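Local coordinates for protein L-threonine-O-3-phosphate decarboxylase (Porphyromonas gingivalis, PDB 3FKD) that probably binds pyridoxal 5'-phosphate and is probably an L-threonine-O-3-phosphate decarboxylase of the class I and II aminotransferase family, at residues L71-G75 / W226-A230; P76-F80 / V192-S196; Q82-F87 / R218-S223. All blocks are in the same frame, centred on the assembly; numbering follows the deposited sequence.

Overall arrangement
The three contacts share one element, the strand 70-73 to helix 75-86 unit of the large PLP-dependent transferase domain. Interaction 1 uses the strand and the turn after it, interaction 2 the first turn of the helix, and interaction 3 its last turns. The centres of interactions 1 and 2 lie about 10 Å apart, and that of interaction 3 about 14 Å from either. Along the chain the partners come in the order 192-196, 218-223, 226-230, so interactions 2 and 3 are nested inside the loop closed by interaction 1 and cross each other. The helix is thus fixed to the seven-stranded sheet and to helix 213-220, and all three contacts touch the second subunit.

Interaction 1: L71-G75 / W226-A230; sequences LVTNG and WAVNA
Residues 71-73 are extended, the end of strand 70-73, outermost in its sheet within this chain, and the chain then bends at Asn74 (phi/psi -77/64), the centre of an inverse gamma turn with a weak Gly75 N to Thr73 O hydrogen bond of 3.0 Å. Gly75 follows at 94/159, a backbone conformation in which a side chain would collide with the carbonyl oxygen of Asn74. The partner, 226-230, is irregular through Asn229, the N-cap residue of helix 230-241. The backbones come closest at Asn74 and Val228, with CA atoms 5.0 Å apart, and no direct hydrogen bond joins the segments. Val228 (chi1 t) fills the gap: its CG2 lies 3.7 Å from Val72 CG1, with Val72 also in the t rotamer, and 3.6 Å from Thr73 O. Asn74 (chi1 t) brings CB to 3.3 Å from Ala227 O, a van der Waals contact. A water lies 2.9 Å from Asn74 OD1 and accepts from Asn229 ND2 at 2.9 Å, linking the two asparagines. With chi1 p, Asn229 caps Ala232 N through OD1, while its ND2 also bonds Leu204 O. Asn74 ND2 reaches Ala227 O of the second subunit, and the reciprocal bond makes this a paired dimer contact. Strand 70-73 lies beside strand 207-210, so the contact joins this side of the sheet, where helix 75-86 begins, to the start of helix 230-241 at the subunit interface.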
ATOM      1  N   LEU A  71      -4.788   2.846 -13.807  1.00 23.94           N
ATOM      2  CA  LEU A  71      -3.753   3.081 -12.834  1.00 23.17           C
ATOM      3  C   LEU A  71      -4.020   2.082 -11.727  1.00 20.36           C
ATOM      4  O   LEU A  71      -5.035   2.193 -11.012  1.00 20.97           O
ATOM      5  CB  LEU A  71      -3.826   4.519 -12.296  1.00 23.47           C
ATOM      6  CG  LEU A  71      -2.893   4.748 -11.100  1.00 24.28           C
ATOM      7  CD1 LEU A  71      -1.553   5.197 -11.536  1.00 22.45           C
ATOM      8  CD2 LEU A  71      -3.485   5.752 -10.114  1.00 27.15           C
ATOM      9  N   VAL A  72      -3.154   1.087 -11.632  1.00 17.82           N
ATOM     10  CA  VAL A  72      -3.234   0.097 -10.587  1.00 18.31           C
ATOM     11  C   VAL A  72      -2.900   0.723  -9.237  1.00 17.00           C
ATOM     12  O   VAL A  72      -2.002   1.495  -9.116  1.00 17.99           O
ATOM     13  CB  VAL A  72      -2.370  -1.169 -10.902  1.00 17.82           C
ATOM     14  CG1 VAL A  72      -2.533  -2.244  -9.833  1.00 15.25           C
ATOM     15  CG2 VAL A  72      -2.733  -1.726 -12.269  1.00 20.23           C
ATOM     16  N   THR A  73      -3.634   0.345  -8.213  1.00 17.44           N
ATOM     17  CA  THR A  73      -3.536   0.997  -6.929  1.00 17.76           C
ATOM     18  C   THR A  73      -3.345  -0.041  -5.804  1.00 16.83           C
ATOM     19  O   THR A  73      -3.590  -1.213  -6.017  1.00 17.66           O
ATOM     20  CB  THR A  73      -4.787   1.906  -6.710  1.00 17.13           C
ATOM     21  OG1 THR A  73      -4.470   2.909  -5.757  1.00 20.36           O
ATOM     22  CG2 THR A  73      -5.976   1.112  -6.240  1.00 16.11           C
ATOM     23  N   ASN A  74      -2.853   0.376  -4.647  1.00 15.69           N
ATOM     24  CA  ASN A  74      -2.714  -0.485  -3.480  1.00 16.41           C
ATOM     25  C   ASN A  74      -4.068  -0.707  -2.776  1.00 16.74           C
ATOM     26  O   ASN A  74      -4.208  -0.327  -1.629  1.00 17.60           O
ATOM     27  CB  ASN A  74      -1.747   0.151  -2.489  1.00 15.26           C
ATOM     28  CG  ASN A  74      -1.282  -0.790  -1.380  1.00 15.47           C
ATOM     29  OD1 ASN A  74      -1.204  -1.974  -1.540  1.00 13.56           O
ATOM     30  ND2 ASN A  74      -0.897  -0.204  -0.245  1.00 18.32           N
ATOM     31  N   GLY A  75      -5.033  -1.343  -3.436  1.00 15.63           N
ATOM     32  CA  GLY A  75      -6.374  -1.462  -2.881  1.00 18.08           C
ATOM     33  C   GLY A  75      -7.270  -0.334  -3.381  1.00 17.39           C
ATOM     34  O   GLY A  75      -6.774   0.678  -3.835  1.00 16.11           O
ATOM     35  N   TRP A 226       6.565   1.118  -6.815  1.00 21.35           N
ATOM     36  CA  TRP A 226       6.393  -0.094  -6.034  1.00 20.11           C
ATOM     37  C   TRP A 226       5.296   0.062  -4.945  1.00 20.02           C
ATOM     38  O   TRP A 226       5.392  -0.497  -3.837  1.00 20.84           O
ATOM     39  CB  TRP A 226       7.711  -0.588  -5.426  1.00 20.45           C
ATOM     40  CG  TRP A 226       8.940  -0.415  -6.265  1.00 21.30           C
ATOM     41  CD1 TRP A 226       9.311  -1.148  -7.373  1.00 21.82           C
ATOM     42  CD2 TRP A 226      10.008   0.507  -6.023  1.00 21.02           C
ATOM     43  NE1 TRP A 226      10.529  -0.713  -7.845  1.00 21.55           N
ATOM     44  CE2 TRP A 226      10.973   0.314  -7.048  1.00 21.90           C
ATOM     45  CE3 TRP A 226      10.228   1.506  -5.059  1.00 20.97           C
ATOM     46  CZ2 TRP A 226      12.147   1.071  -7.126  1.00 20.13           C
ATOM     47  CZ3 TRP A 226      11.367   2.262  -5.133  1.00 22.50           C
ATOM     48  CH2 TRP A 226      12.336   2.034  -6.168  1.00 23.22           C
ATOM     49  N   ALA A 227       4.242   0.801  -5.276  1.00 19.33           N
ATOM     50  CA  ALA A 227       3.073   0.918  -4.385  1.00 20.66           C
ATOM     51  C   ALA A 227       2.139  -0.318  -4.408  1.00 20.37           C
ATOM     52  O   ALA A 227       1.384  -0.538  -3.446  1.00 19.58           O
ATOM     53  CB  ALA A 227       2.292   2.148  -4.714  1.00 20.32           C
ATOM     54  N   VAL A 228       2.218  -1.108  -5.483  1.00 18.49           N
ATOM     55  CA  VAL A 228       1.423  -2.335  -5.620  1.00 20.13           C
ATOM     56  C   VAL A 228       2.304  -3.575  -5.480  1.00 19.19           C
ATOM     57  O   VAL A 228       3.177  -3.815  -6.320  1.00 18.27           O
ATOM     58  CB  VAL A 228       0.660  -2.384  -6.983  1.00 17.95           C
ATOM     59  CG1 VAL A 228      -0.207  -3.588  -7.045  1.00 16.18           C
ATOM     60  CG2 VAL A 228      -0.186  -1.116  -7.165  1.00 17.94           C
ATOM     61  N   ASN A 229       2.076  -4.351  -4.428  1.00 16.49           N
ATOM     62  CA  ASN A 229       2.951  -5.463  -4.125  1.00 16.94           C
ATOM     63  C   ASN A 229       2.833  -6.638  -5.132  1.00 19.12           C
ATOM     64  O   ASN A 229       1.837  -6.757  -5.869  1.00 17.19           O
ATOM     65  CB  ASN A 229       2.766  -5.925  -2.670  1.00 19.23           C
ATOM     66  CG  ASN A 229       1.424  -6.629  -2.435  1.00 18.68           C
ATOM     67  OD1 ASN A 229       1.276  -7.810  -2.753  1.00 16.96           O
ATOM     68  ND2 ASN A 229       0.429  -5.883  -1.912  1.00 17.95           N
ATOM     69  N   ALA A 230       3.872  -7.478  -5.135  1.00 18.81           N
ATOM     70  CA  ALA A 230       4.156  -8.452  -6.202  1.00 19.53           C
ATOM     71  C   ALA A 230       3.166  -9.575  -6.288  1.00 18.95           C
ATOM     72  O   ALA A 230       2.754  -9.945  -7.371  1.00 20.33           O
ATOM     73  CB  ALA A 230       5.604  -9.039  -6.061  1.00 20.24           C
TER
HETATM   74  O   HOH W   1       1.019  -3.503  -0.457  1.00 20.78           O

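Interaction 2: P76-F80 / V192-S196; sequences PTAAF and VYSFS
The first turn of helix 75-86 lies over the end of strand 189-194, nearly antiparallel to it: the axes of 76-80 and 192-194 approach to 8.3 Å at 163°. The closest CA pair is Pro76 and Ser194, 5.5 Å apart. Apolar packing centres on Val192 (chi1 t), whose side chain points toward the helix. Its CG1 lies 3.8 Å from Pro76 CB, 3.9 Å from Ala79 CB and 3.7 Å from CE1 of Phe80 (chi1 m). The proline ring also packs on polar atoms at the end of the strand and just beyond it: Pro76 CB is 3.8 Å from Tyr193 O, Pro76 CG 3.4 Å from Ser194 OG, and Pro76 CD 3.8 Å from Ser196 OG. No hydrogen bond crosses the contact. Within 192-196, Ser194 (chi1 t) accepts a weak capping bond at OG from Ser196 N, 3.1 Å, where the strand gives way to helix 196-199. Such helix-on-sheet packing is characteristic of the alpha/beta large domain of fold-type I PLP enzymes. Tyr193 points away from the helix, and its OH is hydrogen-bonded to Gln167 NE2; strand 189-194 runs between strands 162-166 and 207-210, while Phe80 meets Tyr102 of helix 100-108 edge-to-face.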
ATOM      1  N   PRO A  76      -8.596  -0.516  -3.333  1.00 17.81           N
ATOM      2  CA  PRO A  76      -9.443   0.563  -3.868  1.00 16.24           C
ATOM      3  C   PRO A  76      -9.443   1.756  -2.931  1.00 18.11           C
ATOM      4  O   PRO A  76      -9.508   2.902  -3.415  1.00 17.34           O
ATOM      5  CB  PRO A  76     -10.819  -0.078  -3.963  1.00 16.77           C
ATOM      6  CG  PRO A  76     -10.753  -1.262  -3.043  1.00 17.70           C
ATOM      7  CD  PRO A  76      -9.337  -1.778  -3.207  1.00 16.93           C
ATOM      8  N   THR A  77      -9.308   1.510  -1.626  1.00 16.88           N
ATOM      9  CA  THR A  77      -9.157   2.619  -0.673  1.00 17.49           C
ATOM     10  C   THR A  77      -7.990   3.588  -1.040  1.00 18.41           C
ATOM     11  O   THR A  77      -8.199   4.797  -1.136  1.00 17.25           O
ATOM     12  CB  THR A  77      -8.995   2.130   0.796  1.00 18.07           C
ATOM     13  OG1 THR A  77     -10.137   1.387   1.204  1.00 16.68           O
ATOM     14  CG2 THR A  77      -8.830   3.292   1.725  1.00 20.16           C
ATOM     15  N   ALA A  78      -6.778   3.058  -1.258  1.00 18.66           N
ATOM     16  CA  ALA A  78      -5.664   3.900  -1.710  1.00 19.04           C
ATOM     17  C   ALA A  78      -6.067   4.846  -2.836  1.00 18.60           C
ATOM     18  O   ALA A  78      -5.771   6.048  -2.771  1.00 19.17           O
ATOM     19  CB  ALA A  78      -4.411   3.067  -2.108  1.00 17.71           C
ATOM     20  N   ALA A  79      -6.726   4.302  -3.859  1.00 17.58           N
ATOM     21  CA  ALA A  79      -7.235   5.104  -4.973  1.00 17.35           C
ATOM     22  C   ALA A  79      -8.116   6.300  -4.557  1.00 18.21           C
ATOM     23  O   ALA A  79      -8.089   7.311  -5.225  1.00 17.31           O
ATOM     24  CB  ALA A  79      -7.975   4.234  -5.966  1.00 15.74           C
ATOM     25  N   PHE A  80      -8.904   6.168  -3.480  1.00 18.14           N
ATOM     26  CA  PHE A  80      -9.836   7.227  -3.069  1.00 18.95           C
ATOM     27  C   PHE A  80      -9.055   8.413  -2.527  1.00 20.65           C
ATOM     28  O   PHE A  80      -9.362   9.564  -2.810  1.00 20.66           O
ATOM     29  CB  PHE A  80     -10.828   6.732  -2.007  1.00 18.07           C
ATOM     30  CG  PHE A  80     -11.724   5.666  -2.494  1.00 17.31           C
ATOM     31  CD1 PHE A  80     -12.392   5.809  -3.701  1.00 17.64           C
ATOM     32  CD2 PHE A  80     -11.902   4.515  -1.763  1.00 17.28           C
ATOM     33  CE1 PHE A  80     -13.197   4.831  -4.160  1.00 17.72           C
ATOM     34  CE2 PHE A  80     -12.727   3.529  -2.211  1.00 15.92           C
ATOM     35  CZ  PHE A  80     -13.373   3.683  -3.405  1.00 18.03           C
ATOM     36  N   VAL A 192     -13.381   3.328  -9.891  1.00 21.37           N
ATOM     37  CA  VAL A 192     -12.428   2.743  -8.976  1.00 20.02           C
ATOM     38  C   VAL A 192     -12.869   1.326  -8.814  1.00 20.51           C
ATOM     39  O   VAL A 192     -13.909   1.070  -8.243  1.00 18.72           O
ATOM     40  CB  VAL A 192     -12.363   3.450  -7.589  1.00 19.14           C
ATOM     41  CG1 VAL A 192     -11.510   2.629  -6.569  1.00 16.20           C
ATOM     42  CG2 VAL A 192     -11.842   4.890  -7.745  1.00 18.92           C
ATOM     43  N   TYR A 193     -12.064   0.414  -9.349  1.00 20.24           N
ATOM     44  CA  TYR A 193     -12.359  -0.999  -9.308  1.00 20.42           C
ATOM     45  C   TYR A 193     -11.634  -1.715  -8.150  1.00 19.83           C
ATOM     46  O   TYR A 193     -10.675  -1.181  -7.595  1.00 18.83           O
ATOM     47  CB  TYR A 193     -12.044  -1.623 -10.657  1.00 19.15           C
ATOM     48  CG  TYR A 193     -13.173  -1.425 -11.627  1.00 21.53           C
ATOM     49  CD1 TYR A 193     -14.211  -2.361 -11.719  1.00 20.45           C
ATOM     50  CD2 TYR A 193     -13.242  -0.288 -12.429  1.00 23.43           C
ATOM     51  CE1 TYR A 193     -15.246  -2.188 -12.593  1.00 21.22           C
ATOM     52  CE2 TYR A 193     -14.312  -0.105 -13.312  1.00 24.45           C
ATOM     53  CZ  TYR A 193     -15.302  -1.059 -13.379  1.00 22.85           C
ATOM     54  OH  TYR A 193     -16.353  -0.906 -14.248  1.00 25.80           O
ATOM     55  N   SER A 194     -12.108  -2.910  -7.799  1.00 18.18           N
ATOM     56  CA  SER A 194     -11.622  -3.625  -6.627  1.00 18.20           C
ATOM     57  C   SER A 194     -11.416  -5.139  -6.809  1.00 17.54           C
ATOM     58  O   SER A 194     -12.198  -5.816  -7.432  1.00 16.94           O
ATOM     59  CB  SER A 194     -12.580  -3.391  -5.460  1.00 17.34           C
ATOM     60  OG  SER A 194     -12.142  -4.105  -4.332  1.00 17.39           O
ATOM     61  N   PHE A 195     -10.377  -5.669  -6.201  1.00 17.20           N
ATOM     62  CA  PHE A 195     -10.135  -7.090  -6.249  1.00 16.83           C
ATOM     63  C   PHE A 195     -10.463  -7.673  -4.892  1.00 17.62           C
ATOM     64  O   PHE A 195     -10.552  -8.882  -4.741  1.00 18.05           O
ATOM     65  CB  PHE A 195      -8.680  -7.405  -6.669  1.00 16.01           C
ATOM     66  CG  PHE A 195      -8.436  -7.314  -8.169  1.00 16.61           C
ATOM     67  CD1 PHE A 195      -8.599  -8.432  -8.994  1.00 16.60           C
ATOM     68  CD2 PHE A 195      -8.014  -6.128  -8.752  1.00 15.90           C
ATOM     69  CE1 PHE A 195      -8.408  -8.355 -10.363  1.00 15.03           C
ATOM     70  CE2 PHE A 195      -7.808  -6.043 -10.118  1.00 15.68           C
ATOM     71  CZ  PHE A 195      -8.000  -7.147 -10.916  1.00 18.05           C
ATOM     72  N   SER A 196     -10.653  -6.812  -3.898  1.00 18.66           N
ATOM     73  CA  SER A 196     -10.954  -7.319  -2.558  1.00 18.94           C
ATOM     74  C   SER A 196     -12.304  -8.029  -2.438  1.00 18.30           C
ATOM     75  O   SER A 196     -12.390  -9.061  -1.787  1.00 17.23           O
ATOM     76  CB  SER A 196     -10.929  -6.221  -1.491  1.00 19.14           C
ATOM     77  OG  SER A 196     -10.032  -5.194  -1.768  1.00 19.39           O
TER

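Interaction 3: Q82-F87 / R218-S223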
ATOM      1  N   GLN A  82      -5.700   8.846  -3.229  1.00 21.85           N
ATOM      2  CA  GLN A  82      -4.892   9.460  -4.254  1.00 23.32           C
ATOM      3  C   GLN A  82      -5.692  10.463  -5.095  1.00 24.17           C
ATOM      4  O   GLN A  82      -5.125  11.431  -5.615  1.00 25.00           O
ATOM      5  CB  GLN A  82      -4.211   8.423  -5.145  1.00 24.04           C
ATOM      6  CG  GLN A  82      -2.766   8.815  -5.503  1.00 23.61           C
ATOM      7  CD  GLN A  82      -2.223   8.074  -6.711  1.00 26.00           C
ATOM      8  OE1 GLN A  82      -2.171   6.843  -6.740  1.00 26.71           O
ATOM      9  NE2 GLN A  82      -1.813   8.824  -7.716  1.00 27.84           N
ATOM     10  N   ILE A  83      -6.992  10.209  -5.255  1.00 23.32           N
ATOM     11  CA  ILE A  83      -7.884  11.086  -6.029  1.00 23.02           C
ATOM     12  C   ILE A  83      -8.174  12.387  -5.254  1.00 22.78           C
ATOM     13  O   ILE A  83      -8.041  13.483  -5.792  1.00 23.98           O
ATOM     14  CB  ILE A  83      -9.226  10.370  -6.357  1.00 22.97           C
ATOM     15  CG1 ILE A  83      -9.034   9.226  -7.375  1.00 21.85           C
ATOM     16  CG2 ILE A  83     -10.282  11.359  -6.843  1.00 23.04           C
ATOM     17  CD1 ILE A  83     -10.355   8.529  -7.723  1.00 19.31           C
ATOM     18  N   ALA A  84      -8.577  12.236  -3.996  1.00 22.22           N
ATOM     19  CA  ALA A  84      -8.703  13.329  -3.036  1.00 23.25           C
ATOM     20  C   ALA A  84      -7.469  14.202  -3.042  1.00 25.38           C
ATOM     21  O   ALA A  84      -7.595  15.414  -3.178  1.00 25.50           O
ATOM     22  CB  ALA A  84      -8.928  12.795  -1.651  1.00 23.57           C
ATOM     23  N   GLN A  85      -6.290  13.576  -2.919  1.00 24.33           N
ATOM     24  CA  GLN A  85      -4.999  14.274  -2.951  1.00 24.22           C
ATOM     25  C   GLN A  85      -4.810  15.152  -4.183  1.00 25.55           C
ATOM     26  O   GLN A  85      -4.540  16.387  -4.063  1.00 25.55           O
ATOM     27  CB  GLN A  85      -3.815  13.310  -2.787  1.00 23.68           C
ATOM     28  CG  GLN A  85      -2.531  13.984  -2.330  1.00 25.93           C
ATOM     29  CD  GLN A  85      -1.315  13.047  -2.285  1.00 28.09           C
ATOM     30  OE1 GLN A  85      -1.406  11.866  -2.620  1.00 30.06           O
ATOM     31  NE2 GLN A  85      -0.171  13.585  -1.887  1.00 26.14           N
ATOM     32  N   ALA A  86      -4.953  14.537  -5.355  1.00 23.40           N
ATOM     33  CA  ALA A  86      -4.769  15.248  -6.619  1.00 25.05           C
ATOM     34  C   ALA A  86      -5.668  16.506  -6.735  1.00 29.17           C
ATOM     35  O   ALA A  86      -5.417  17.370  -7.574  1.00 28.85           O
ATOM     36  CB  ALA A  86      -4.998  14.316  -7.798  1.00 25.52           C
ATOM     37  N   PHE A  87      -6.724  16.589  -5.913  1.00 28.52           N
ATOM     38  CA  PHE A  87      -7.692  17.679  -6.018  1.00 28.13           C
ATOM     39  C   PHE A  87      -8.006  18.353  -4.672  1.00 29.58           C
ATOM     40  O   PHE A  87      -9.167  18.711  -4.402  1.00 30.47           O
ATOM     41  CB  PHE A  87      -8.959  17.196  -6.753  1.00 28.50           C
ATOM     42  CG  PHE A  87      -8.692  16.789  -8.174  1.00 28.23           C
ATOM     43  CD1 PHE A  87      -8.222  15.532  -8.467  1.00 25.14           C
ATOM     44  CD2 PHE A  87      -8.835  17.699  -9.208  1.00 29.57           C
ATOM     45  CE1 PHE A  87      -7.929  15.181  -9.756  1.00 26.90           C
ATOM     46  CE2 PHE A  87      -8.533  17.346 -10.507  1.00 29.05           C
ATOM     47  CZ  PHE A  87      -8.091  16.083 -10.780  1.00 27.98           C
ATOM     48  N   ARG A 218      -3.530  14.366 -13.516  1.00 31.65           N
ATOM     49  CA  ARG A 218      -3.548  15.035 -12.235  1.00 29.60           C
ATOM     50  C   ARG A 218      -3.326  14.002 -11.139  1.00 29.49           C
ATOM     51  O   ARG A 218      -2.651  14.279 -10.154  1.00 28.81           O
ATOM     52  CB  ARG A 218      -4.826  15.810 -11.985  1.00 27.96           C
ATOM     53  CG  ARG A 218      -4.943  17.070 -12.791  1.00 30.66           C
ATOM     54  CD  ARG A 218      -4.060  18.223 -12.275  1.00 32.12           C
ATOM     55  NE  ARG A 218      -4.392  18.725 -10.937  1.00 30.55           N
ATOM     56  CZ  ARG A 218      -5.451  19.481 -10.633  1.00 32.93           C
ATOM     57  NH1 ARG A 218      -6.320  19.845 -11.564  1.00 34.51           N
ATOM     58  NH2 ARG A 218      -5.638  19.885  -9.385  1.00 31.36           N
ATOM     59  N   VAL A 219      -3.869  12.801 -11.281  1.00 29.73           N
ATOM     60  CA  VAL A 219      -3.653  11.857 -10.185  1.00 29.21           C
ATOM     61  C   VAL A 219      -2.294  11.180 -10.224  1.00 27.64           C
ATOM     62  O   VAL A 219      -1.719  10.912  -9.180  1.00 26.68           O
ATOM     63  CB  VAL A 219      -4.887  10.917  -9.865  1.00 29.03           C
ATOM     64  CG1 VAL A 219      -5.862  10.883 -10.998  1.00 29.48           C
ATOM     65  CG2 VAL A 219      -4.450   9.520  -9.426  1.00 27.40           C
ATOM     66  N   ALA A 220      -1.739  11.016 -11.422  1.00 30.41           N
ATOM     67  CA  ALA A 220      -0.453  10.325 -11.606  1.00 30.15           C
ATOM     68  C   ALA A 220       0.673  11.129 -10.959  1.00 29.09           C
ATOM     69  O   ALA A 220       1.712  10.593 -10.552  1.00 26.18           O
ATOM     70  CB  ALA A 220      -0.175  10.094 -13.058  1.00 27.79           C
ATOM     71  N   ALA A 221       0.428  12.418 -10.802  1.00 29.93           N
ATOM     72  CA  ALA A 221       1.448  13.305 -10.282  1.00 27.92           C
ATOM     73  C   ALA A 221       1.802  12.984  -8.821  1.00 26.44           C
ATOM     74  O   ALA A 221       2.841  13.411  -8.306  1.00 28.41           O
ATOM     75  CB  ALA A 221       1.019  14.737 -10.461  1.00 26.34           C
ATOM     76  N   PHE A 222       0.964  12.196  -8.175  1.00 25.77           N
ATOM     77  CA  PHE A 222       1.251  11.725  -6.817  1.00 26.09           C
ATOM     78  C   PHE A 222       1.453  10.211  -6.676  1.00 26.91           C
ATOM     79  O   PHE A 222       1.314   9.696  -5.564  1.00 25.94           O
ATOM     80  CB  PHE A 222       0.132  12.153  -5.870  1.00 26.77           C
ATOM     81  CG  PHE A 222      -0.047  13.629  -5.793  1.00 26.21           C
ATOM     82  CD1 PHE A 222       0.625  14.370  -4.826  1.00 26.10           C
ATOM     83  CD2 PHE A 222      -0.876  14.291  -6.701  1.00 26.52           C
ATOM     84  CE1 PHE A 222       0.461  15.746  -4.742  1.00 24.10           C
ATOM     85  CE2 PHE A 222      -1.040  15.684  -6.635  1.00 27.40           C
ATOM     86  CZ  PHE A 222      -0.367  16.408  -5.650  1.00 24.66           C
ATOM     87  N   SER A 223       1.770   9.513  -7.783  1.00 25.60           N
ATOM     88  CA  SER A 223       2.042   8.076  -7.747  1.00 24.33           C
ATOM     89  C   SER A 223       3.430   7.831  -7.197  1.00 22.02           C
ATOM     90  O   SER A 223       4.376   8.545  -7.532  1.00 21.13           O
ATOM     91  CB  SER A 223       1.922   7.405  -9.140  1.00 24.50           C
ATOM     92  OG  SER A 223       0.619   7.517  -9.710  1.00 26.11           O
TER
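Gln82 extends from the helix with chi1 between wells (-140°), chi2 t and chi3 of -58°, which carries its amide to the backbone of 219-223. There NE2 makes two weak hydrogen bonds, to Val219 O at 2.6 Å and to Ser223 OG at 3.4 Å. Ser223, in the m rotamer, also gives a weak bond from OG to Ala220 O at 3.4 Å, within the type I turn of 220-223. Phe222 (chi1 m) points toward helix 75-86, and the extended Gln85 (chi1 and chi2 t) lies across its ring, CG 4.2 Å from the centroid in a CH-pi contact. The amide of Gln85 continues outward to Tyr109 OH of the second subunit. Here the last turns of helices 75-86 and 213-220 meet at the margin of the large PLP-transferase domain, closest between Ala86 and Val219, whose CA atoms are 5.0 Å apart. Ala86 CB packs 3.7 Å from Val219 CA and 4.0 Å from Val219 CB, the valine chi1 lying between wells at 18°. Arg218, m at chi1 through chi3, folds back so that one guanidinium face lies against Phe87 CE2, while Phe87 CZ is 3.5 Å from Arg218 CB. The Phe87 ring also meets Phe215 and, edge-to-face, Phe132.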